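Local atomic coordinates of hypothetical exported protein (Streptococcus pyogenes, PDB entry 3PSQ), a protein that is a class B sortase involved in pilus assembly, probably a membrane-bound cysteine transpeptidase. Residues Gln53-Asn56 and Asn57-Ile61; Ala94-Met97 and Ala98-Met102; Ala143-Ser146 and Leu147-Asn150. All blocks are in the same frame, centred on the assembly; numbering follows the deposited sequence. Where two conformers were deposited one is given.

Contact 1: Gln53-Asn56 and Asn57-Ile61. With ZN (zinc ion), chain P.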
# COMPACT_ATOMS: atom_id res chain seq x y z
N GLN A 53 -4.26 -11.11 -0.03
CA GLN A 53 -5.48 -10.51 0.45
C GLN A 53 -6.20 -11.50 1.34
O GLN A 53 -6.46 -12.65 0.92
CB GLN A 53 -6.41 -10.12 -0.70
CG GLN A 53 -7.75 -9.54 -0.19
CD GLN A 53 -8.68 -9.20 -1.34
OE1 GLN A 53 -9.17 -10.09 -2.03
NE2 GLN A 53 -8.93 -7.91 -1.54
N GLY A 54 -6.55 -11.07 2.55
CA GLY A 54 -7.30 -11.95 3.45
C GLY A 54 -8.80 -11.78 3.31
O GLY A 54 -9.27 -10.89 2.57
N GLU A 55 -9.56 -12.60 4.05
CA GLU A 55 -11.04 -12.51 4.06
C GLU A 55 -11.50 -11.38 4.95
O GLU A 55 -12.67 -10.97 4.89
CB GLU A 55 -11.68 -13.82 4.50
CG GLU A 55 -11.36 -15.03 3.54
CD GLU A 55 -9.97 -15.63 3.78
OE1 GLU A 55 -9.82 -16.37 4.76
OE2 GLU A 55 -9.03 -15.40 2.97
N ASN A 56 -10.56 -10.86 5.75
CA ASN A 56 -10.74 -9.69 6.59
C ASN A 56 -9.37 -9.05 6.78
O ASN A 56 -8.38 -9.60 6.30
CB ASN A 56 -11.35 -10.09 7.96
CG ASN A 56 -10.47 -11.10 8.73
OD1 ASN A 56 -9.38 -10.77 9.14
ND2 ASN A 56 -10.95 -12.33 8.89
N ASN A 57 -9.29 -7.93 7.50
CA ASN A 57 -8.04 -7.21 7.66
C ASN A 57 -7.25 -7.55 8.92
O ASN A 57 -6.30 -6.86 9.26
CB ASN A 57 -8.27 -5.71 7.58
CG ASN A 57 -8.67 -5.25 6.18
OD1 ASN A 57 -8.40 -5.92 5.18
ND2 ASN A 57 -9.30 -4.08 6.11
N LEU A 58 -7.66 -8.61 9.62
CA LEU A 58 -6.92 -9.03 10.82
C LEU A 58 -6.18 -10.35 10.57
O LEU A 58 -5.18 -10.61 11.21
CB LEU A 58 -7.88 -9.16 12.03
CG LEU A 58 -8.68 -7.90 12.48
CD1 LEU A 58 -9.71 -8.18 13.54
CD2 LEU A 58 -7.82 -6.84 13.00
N GLU A 59 -6.64 -11.12 9.59
CA GLU A 59 -6.13 -12.44 9.25
C GLU A 59 -4.58 -12.61 9.16
O GLU A 59 -4.03 -13.66 9.57
CB GLU A 59 -6.80 -12.96 7.96
CG GLU A 59 -6.19 -14.30 7.39
CD GLU A 59 -6.86 -14.71 6.10
OE1 GLU A 59 -7.63 -13.90 5.56
OE2 GLU A 59 -6.61 -15.83 5.60
N TYR A 60 -3.92 -11.60 8.64
CA TYR A 60 -2.48 -11.66 8.42
C TYR A 60 -1.63 -10.96 9.48
O TYR A 60 -0.45 -10.73 9.26
CB TYR A 60 -2.10 -11.22 6.96
CG TYR A 60 -2.41 -12.34 6.00
CD1 TYR A 60 -1.52 -13.37 5.81
CD2 TYR A 60 -3.66 -12.44 5.38
CE1 TYR A 60 -1.84 -14.45 5.02
CE2 TYR A 60 -3.98 -13.52 4.56
CZ TYR A 60 -3.06 -14.51 4.38
OH TYR A 60 -3.33 -15.61 3.59
N ILE A 61 -2.20 -10.62 10.63
CA ILE A 61 -1.38 -10.21 11.78
C ILE A 61 -0.33 -11.27 12.18
O ILE A 61 0.81 -10.93 12.39
CB ILE A 61 -2.24 -9.89 13.04
CG1 ILE A 61 -3.14 -8.66 12.80
CG2 ILE A 61 -1.37 -9.73 14.29
CD1 ILE A 61 -4.28 -8.56 13.80
ZN ZN P . -7.35 -16.27 3.85
O HOH W 1 -7.10 -8.38 3.53
O HOH W 2 -7.15 -18.29 3.63
O HOH W 3 -5.55 -9.61 6.47
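Gly54 and Glu59 face each other across a tight reversal of the chain that follows strand 48-53, their CA atoms 5.9 Å apart (Gly54 CA to Glu59 CA). A type I beta turn from Leu58 to Ile61 continues the bend. Its start is gripped by Asn56, whose OD1 closes an Asx turn with Leu58 N and takes Glu59 N as well: Leu58 N lies 2.8 Å from Asn56 OD1 and in its carbonyl plane, whereas Glu59 N, also 2.8 Å from Asn56 OD1, is tilted from that plane. Asn56 CG sits between its own backbone N and carbonyl carbon (chi1 59°), a torsion that puts OD1 within bonding distance of the two N-H groups. Glu55 and Glu59 then converge on a zinc ion. The Glu55 chain bends at chi2 while Glu59 runs out straight, and their carboxylate planes stand 77° apart. Zinc is 2.1 Å from Glu55 OE2 and 1.9 Å from Glu59 OE2; a water and Asp35 complete the site. The Tyr60 ring turns its edge to Gly54, CE2 lying 3.8 Å from Gly54 CA, and its hydroxyl bonds to the zinc ligand Asp35, a second-shell hold on the metal site, and to Asn33. Glu59 OE2 also accepts a hydrogen bond from Lys63. The two carboxylates approach closely, with 3.4 Å between Glu55 OE1 and Glu59 OE1, and their mutual repulsion is probably offset by the zinc and by Lys63.

Contact 2: Ala94-Met97 and Ala98-Met102. With ZN (zinc ion), chain L; ZN (zinc ion), chain R; ACY (acetic acid), chain H.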
# COMPACT_ATOMS: atom_id res chain seq x y z
N ALA A 94 0.15 -2.98 6.40
CA ALA A 94 0.83 -3.94 7.31
C ALA A 94 0.50 -3.56 8.74
O ALA A 94 0.51 -2.38 9.07
CB ALA A 94 2.37 -3.98 7.08
N HIS A 95 0.15 -4.55 9.55
CA HIS A 95 0.01 -4.33 10.98
C HIS A 95 1.37 -4.07 11.63
O HIS A 95 2.42 -4.10 10.98
CB HIS A 95 -0.70 -5.53 11.64
CG HIS A 95 -2.17 -5.57 11.37
ND1 HIS A 95 -3.08 -4.83 12.11
CD2 HIS A 95 -2.89 -6.23 10.43
CE1 HIS A 95 -4.29 -5.04 11.63
NE2 HIS A 95 -4.20 -5.86 10.61
N HIS A 96 1.35 -3.79 12.93
CA HIS A 96 2.56 -3.32 13.60
C HIS A 96 3.81 -4.15 13.35
O HIS A 96 4.85 -3.60 12.98
CB HIS A 96 2.29 -3.18 15.12
CG HIS A 96 3.52 -3.05 15.96
ND1 HIS A 96 4.17 -1.85 16.14
CD2 HIS A 96 4.19 -3.95 16.72
CE1 HIS A 96 5.20 -2.02 16.96
NE2 HIS A 96 5.23 -3.29 17.32
N MET A 97 3.75 -5.47 13.56
CA MET A 97 4.94 -6.28 13.37
C MET A 97 5.41 -6.33 11.90
O MET A 97 6.58 -6.01 11.63
CB MET A 97 4.81 -7.71 13.94
CG MET A 97 4.74 -7.78 15.48
SD MET A 97 6.24 -7.16 16.34
CE MET A 97 7.53 -7.64 15.15
N ALA A 98 4.53 -6.75 10.98
CA ALA A 98 4.85 -6.78 9.57
C ALA A 98 5.29 -5.42 9.03
O ALA A 98 6.09 -5.35 8.10
CB ALA A 98 3.70 -7.32 8.75
N GLY A 99 4.76 -4.34 9.60
CA GLY A 99 5.12 -3.03 9.14
C GLY A 99 6.56 -2.72 9.52
O GLY A 99 7.35 -2.26 8.67
N ASN A 100 6.90 -2.94 10.80
CA ASN A 100 8.27 -2.83 11.26
C ASN A 100 9.21 -3.77 10.50
O ASN A 100 10.30 -3.37 10.14
CB ASN A 100 8.38 -3.09 12.77
CG ASN A 100 8.15 -1.82 13.60
OD1 ASN A 100 9.08 -1.08 13.89
ND2 ASN A 100 6.90 -1.57 13.99
N VAL A 101 8.79 -5.00 10.22
CA VAL A 101 9.66 -5.94 9.51
C VAL A 101 9.82 -5.64 7.99
O VAL A 101 10.94 -5.71 7.45
CB VAL A 101 9.23 -7.39 9.75
CG1 VAL A 101 10.12 -8.37 8.95
CG2 VAL A 101 9.28 -7.72 11.29
N MET A 102 8.71 -5.27 7.31
CA MET A 102 8.72 -5.19 5.86
C MET A 102 8.63 -3.78 5.27
O MET A 102 9.20 -3.51 4.21
CB MET A 102 7.64 -6.10 5.27
CG MET A 102 7.80 -7.55 5.71
SD MET A 102 6.34 -8.57 5.38
CE MET A 102 6.43 -8.69 3.59
ZN ZN L . 3.54 -0.05 15.38
ZN ZN R . -2.95 -4.01 13.86
C ACY H . -1.62 -1.73 13.14
O ACY H . -2.66 -1.51 12.44
OXT ACY H . -1.50 -2.75 13.86
CH3 ACY H . -0.46 -0.77 13.06
O HOH W 4 1.54 0.22 16.43
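His96 and Asn100, one helical turn apart, stand together beside a zinc ion. His96 ND1 binds that metal at 2.0 Å from the zinc, alongside Cys190, the predicted acyl-thioester nucleophile, Asp192 and a water. Its CG is anti to the backbone N (chi1 165°), which carries the imidazole to the Asn100 amide, the two planes 63° apart, and CE1 comes 3.5 Å from Asn100 ND2. A second zinc is held by His95, the predicted proton donor/acceptor, through ND1, 1.9 Å from the metal, and by an acetic acid molecule, probably from the crystallisation liquor; its OXT also accepts a hydrogen bond from His96 N. The next shell fixes these ligands. Asn100 ND2 gives a nearly straight bond to His96 O (3.1 Å, 171°) from above the carbonyl plane, and its backbone N reaches the same oxygen from the opposite face, so His96 O is gripped twice by one residue. The same amide nitrogen bonds Asp192, tying one zinc ligand to the residue that braces another. His95 occupies the N-cap of helix 96-102: its O accepts from Gly99 N at 2.7 Å, while its ring NE2 bonds Asn57 O and its ring lies nearly parallel to Phe76 and edge-to-face with Tyr93. Further out, Ala94 CB packs 4.0 Å from Ala98 CB, joining the residue just after strand 89-93 to the first turn of the helix, and Val101 N continues the helical ladder to Met97 O. The predicted catalytic histidine and cysteine are each bound to zinc, consistent with a metal-blocked active site in this crystal, the cysteine being probably unavailable for acyl transfer.

Contact 3: Ala143-Ser146 and Leu147-Asn150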
# COMPACT_ATOMS: atom_id res chain seq x y z
N ALA A 143 -4.38 6.35 13.33
CA ALA A 143 -5.24 5.17 13.17
C ALA A 143 -6.69 5.56 12.92
O ALA A 143 -7.48 4.74 12.45
CB ALA A 143 -5.14 4.26 14.40
N PHE A 144 -7.04 6.82 13.20
CA PHE A 144 -8.44 7.23 13.20
C PHE A 144 -8.78 8.16 12.09
O PHE A 144 -9.82 8.79 12.13
CB PHE A 144 -8.89 7.77 14.57
CG PHE A 144 -8.62 6.80 15.68
CD1 PHE A 144 -9.48 5.72 15.91
CD2 PHE A 144 -7.43 6.90 16.40
CE1 PHE A 144 -9.16 4.77 16.87
CE2 PHE A 144 -7.12 5.97 17.37
CZ PHE A 144 -7.98 4.90 17.60
N ASP A 145 -7.88 8.24 11.09
CA ASP A 145 -8.16 8.93 9.83
C ASP A 145 -9.54 8.57 9.26
O ASP A 145 -9.82 7.40 9.00
CB ASP A 145 -7.08 8.61 8.80
CG ASP A 145 -7.12 9.56 7.62
OD1 ASP A 145 -8.16 9.59 6.93
OD2 ASP A 145 -6.13 10.29 7.40
N SER A 146 -10.38 9.59 9.11
CA SER A 146 -11.78 9.38 8.71
C SER A 146 -11.99 8.99 7.24
O SER A 146 -13.13 8.73 6.82
CB SER A 146 -12.61 10.61 9.05
OG SER A 146 -12.21 11.69 8.21
N LEU A 147 -10.93 8.90 6.46
CA LEU A 147 -11.10 8.63 5.05
C LEU A 147 -10.21 7.52 4.48
O LEU A 147 -10.67 6.66 3.75
CB LEU A 147 -10.87 9.93 4.27
CG LEU A 147 -11.13 9.83 2.77
CD1 LEU A 147 -12.58 9.42 2.55
CD2 LEU A 147 -10.80 11.15 2.09
N LEU A 148 -8.93 7.55 4.84
CA LEU A 148 -7.90 6.87 4.07
C LEU A 148 -7.72 5.37 4.36
O LEU A 148 -6.99 4.69 3.64
CB LEU A 148 -6.56 7.62 4.19
CG LEU A 148 -6.57 9.00 3.52
CD1 LEU A 148 -5.27 9.73 3.77
CD2 LEU A 148 -6.85 8.88 2.02
N PHE A 149 -8.40 4.87 5.39
CA PHE A 149 -8.31 3.43 5.70
C PHE A 149 -9.56 2.69 5.32
O PHE A 149 -9.75 1.53 5.68
CB PHE A 149 -7.88 3.18 7.16
CG PHE A 149 -6.52 3.78 7.48
CD1 PHE A 149 -5.37 3.26 6.93
CD2 PHE A 149 -6.42 4.90 8.28
CE1 PHE A 149 -4.15 3.83 7.19
CE2 PHE A 149 -5.19 5.47 8.54
CZ PHE A 149 -4.05 4.93 7.99
N ASN A 150 -10.41 3.34 4.53
CA ASN A 150 -11.62 2.71 4.03
C ASN A 150 -11.80 3.01 2.53
O ASN A 150 -12.22 4.11 2.14
CB ASN A 150 -12.83 3.17 4.84
CG ASN A 150 -14.10 2.36 4.50
OD1 ASN A 150 -14.25 1.91 3.37
ND2 ASN A 150 -15.02 2.20 5.47
O HOH W 5 -10.67 5.65 7.30
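Asp145 turns its carboxylate in over the backbone of Leu147 and Leu148, CG anti to its own N (chi1 -165°). OD1 collects both N-H groups: Leu147 N, 2.9 Å from Asp145 OD1, meets it nearly along the C-O axis, whereas Leu148 N, 3.0 Å from Asp145 OD1, comes from well above the carboxylate plane. The Leu148 side chain passes obliquely across the carboxylate, CD1 3.8 Å from Asp145 OD2. The Phe149 ring comes against Asp145 CB, CE2 3.7 Å from it. This Asx turn, with a second N-H on the same oxygen, opens the long connection from strand 130-142 to strand 184-190, which includes helices 151-155 and 159-167 and the short strand 170-173; in class B sortases this β6/β7 linker carries an added helix. A type I beta turn, Leu147 to Asn150, follows, and Asn150 N-caps helix 151-155. His165 also bonds Asp145 OD1, and Thr141 bonds OD2. Leu148 and Phe149 lean on Ile200 of strand 197-205, and Ala143 and Phe149 touch Arg198, the predicted transition-state stabiliser. A water spans the turn, 2.6 Å from Asp145 O and 3.1 Å from Phe149 N.

All three contacts are local turns or helix starts with buried parts: Gly54 and Tyr60 in contact 1, Ala94 and Ala98 in contact 2, Asp145, Leu147 and Leu148 in contact 3. Glu55, His96 and Asn100 lie toward solvent, so the zinc-binding side chains are the more exposed, whereas contact 3 buries its polar group. Contacts 1 and 2 touch, centres about 13 Å apart, where loop 53-61 bonds the histidine that starts helix 96-102; contact 3 stands apart, its centre about 17 and 18 Å from theirs. In contacts 1 and 3 a side-chain oxygen takes two backbone N-H groups; contact 2 doubly bonds a backbone carbonyl. Carboxylates bind zinc in contact 1, imidazoles in contact 2.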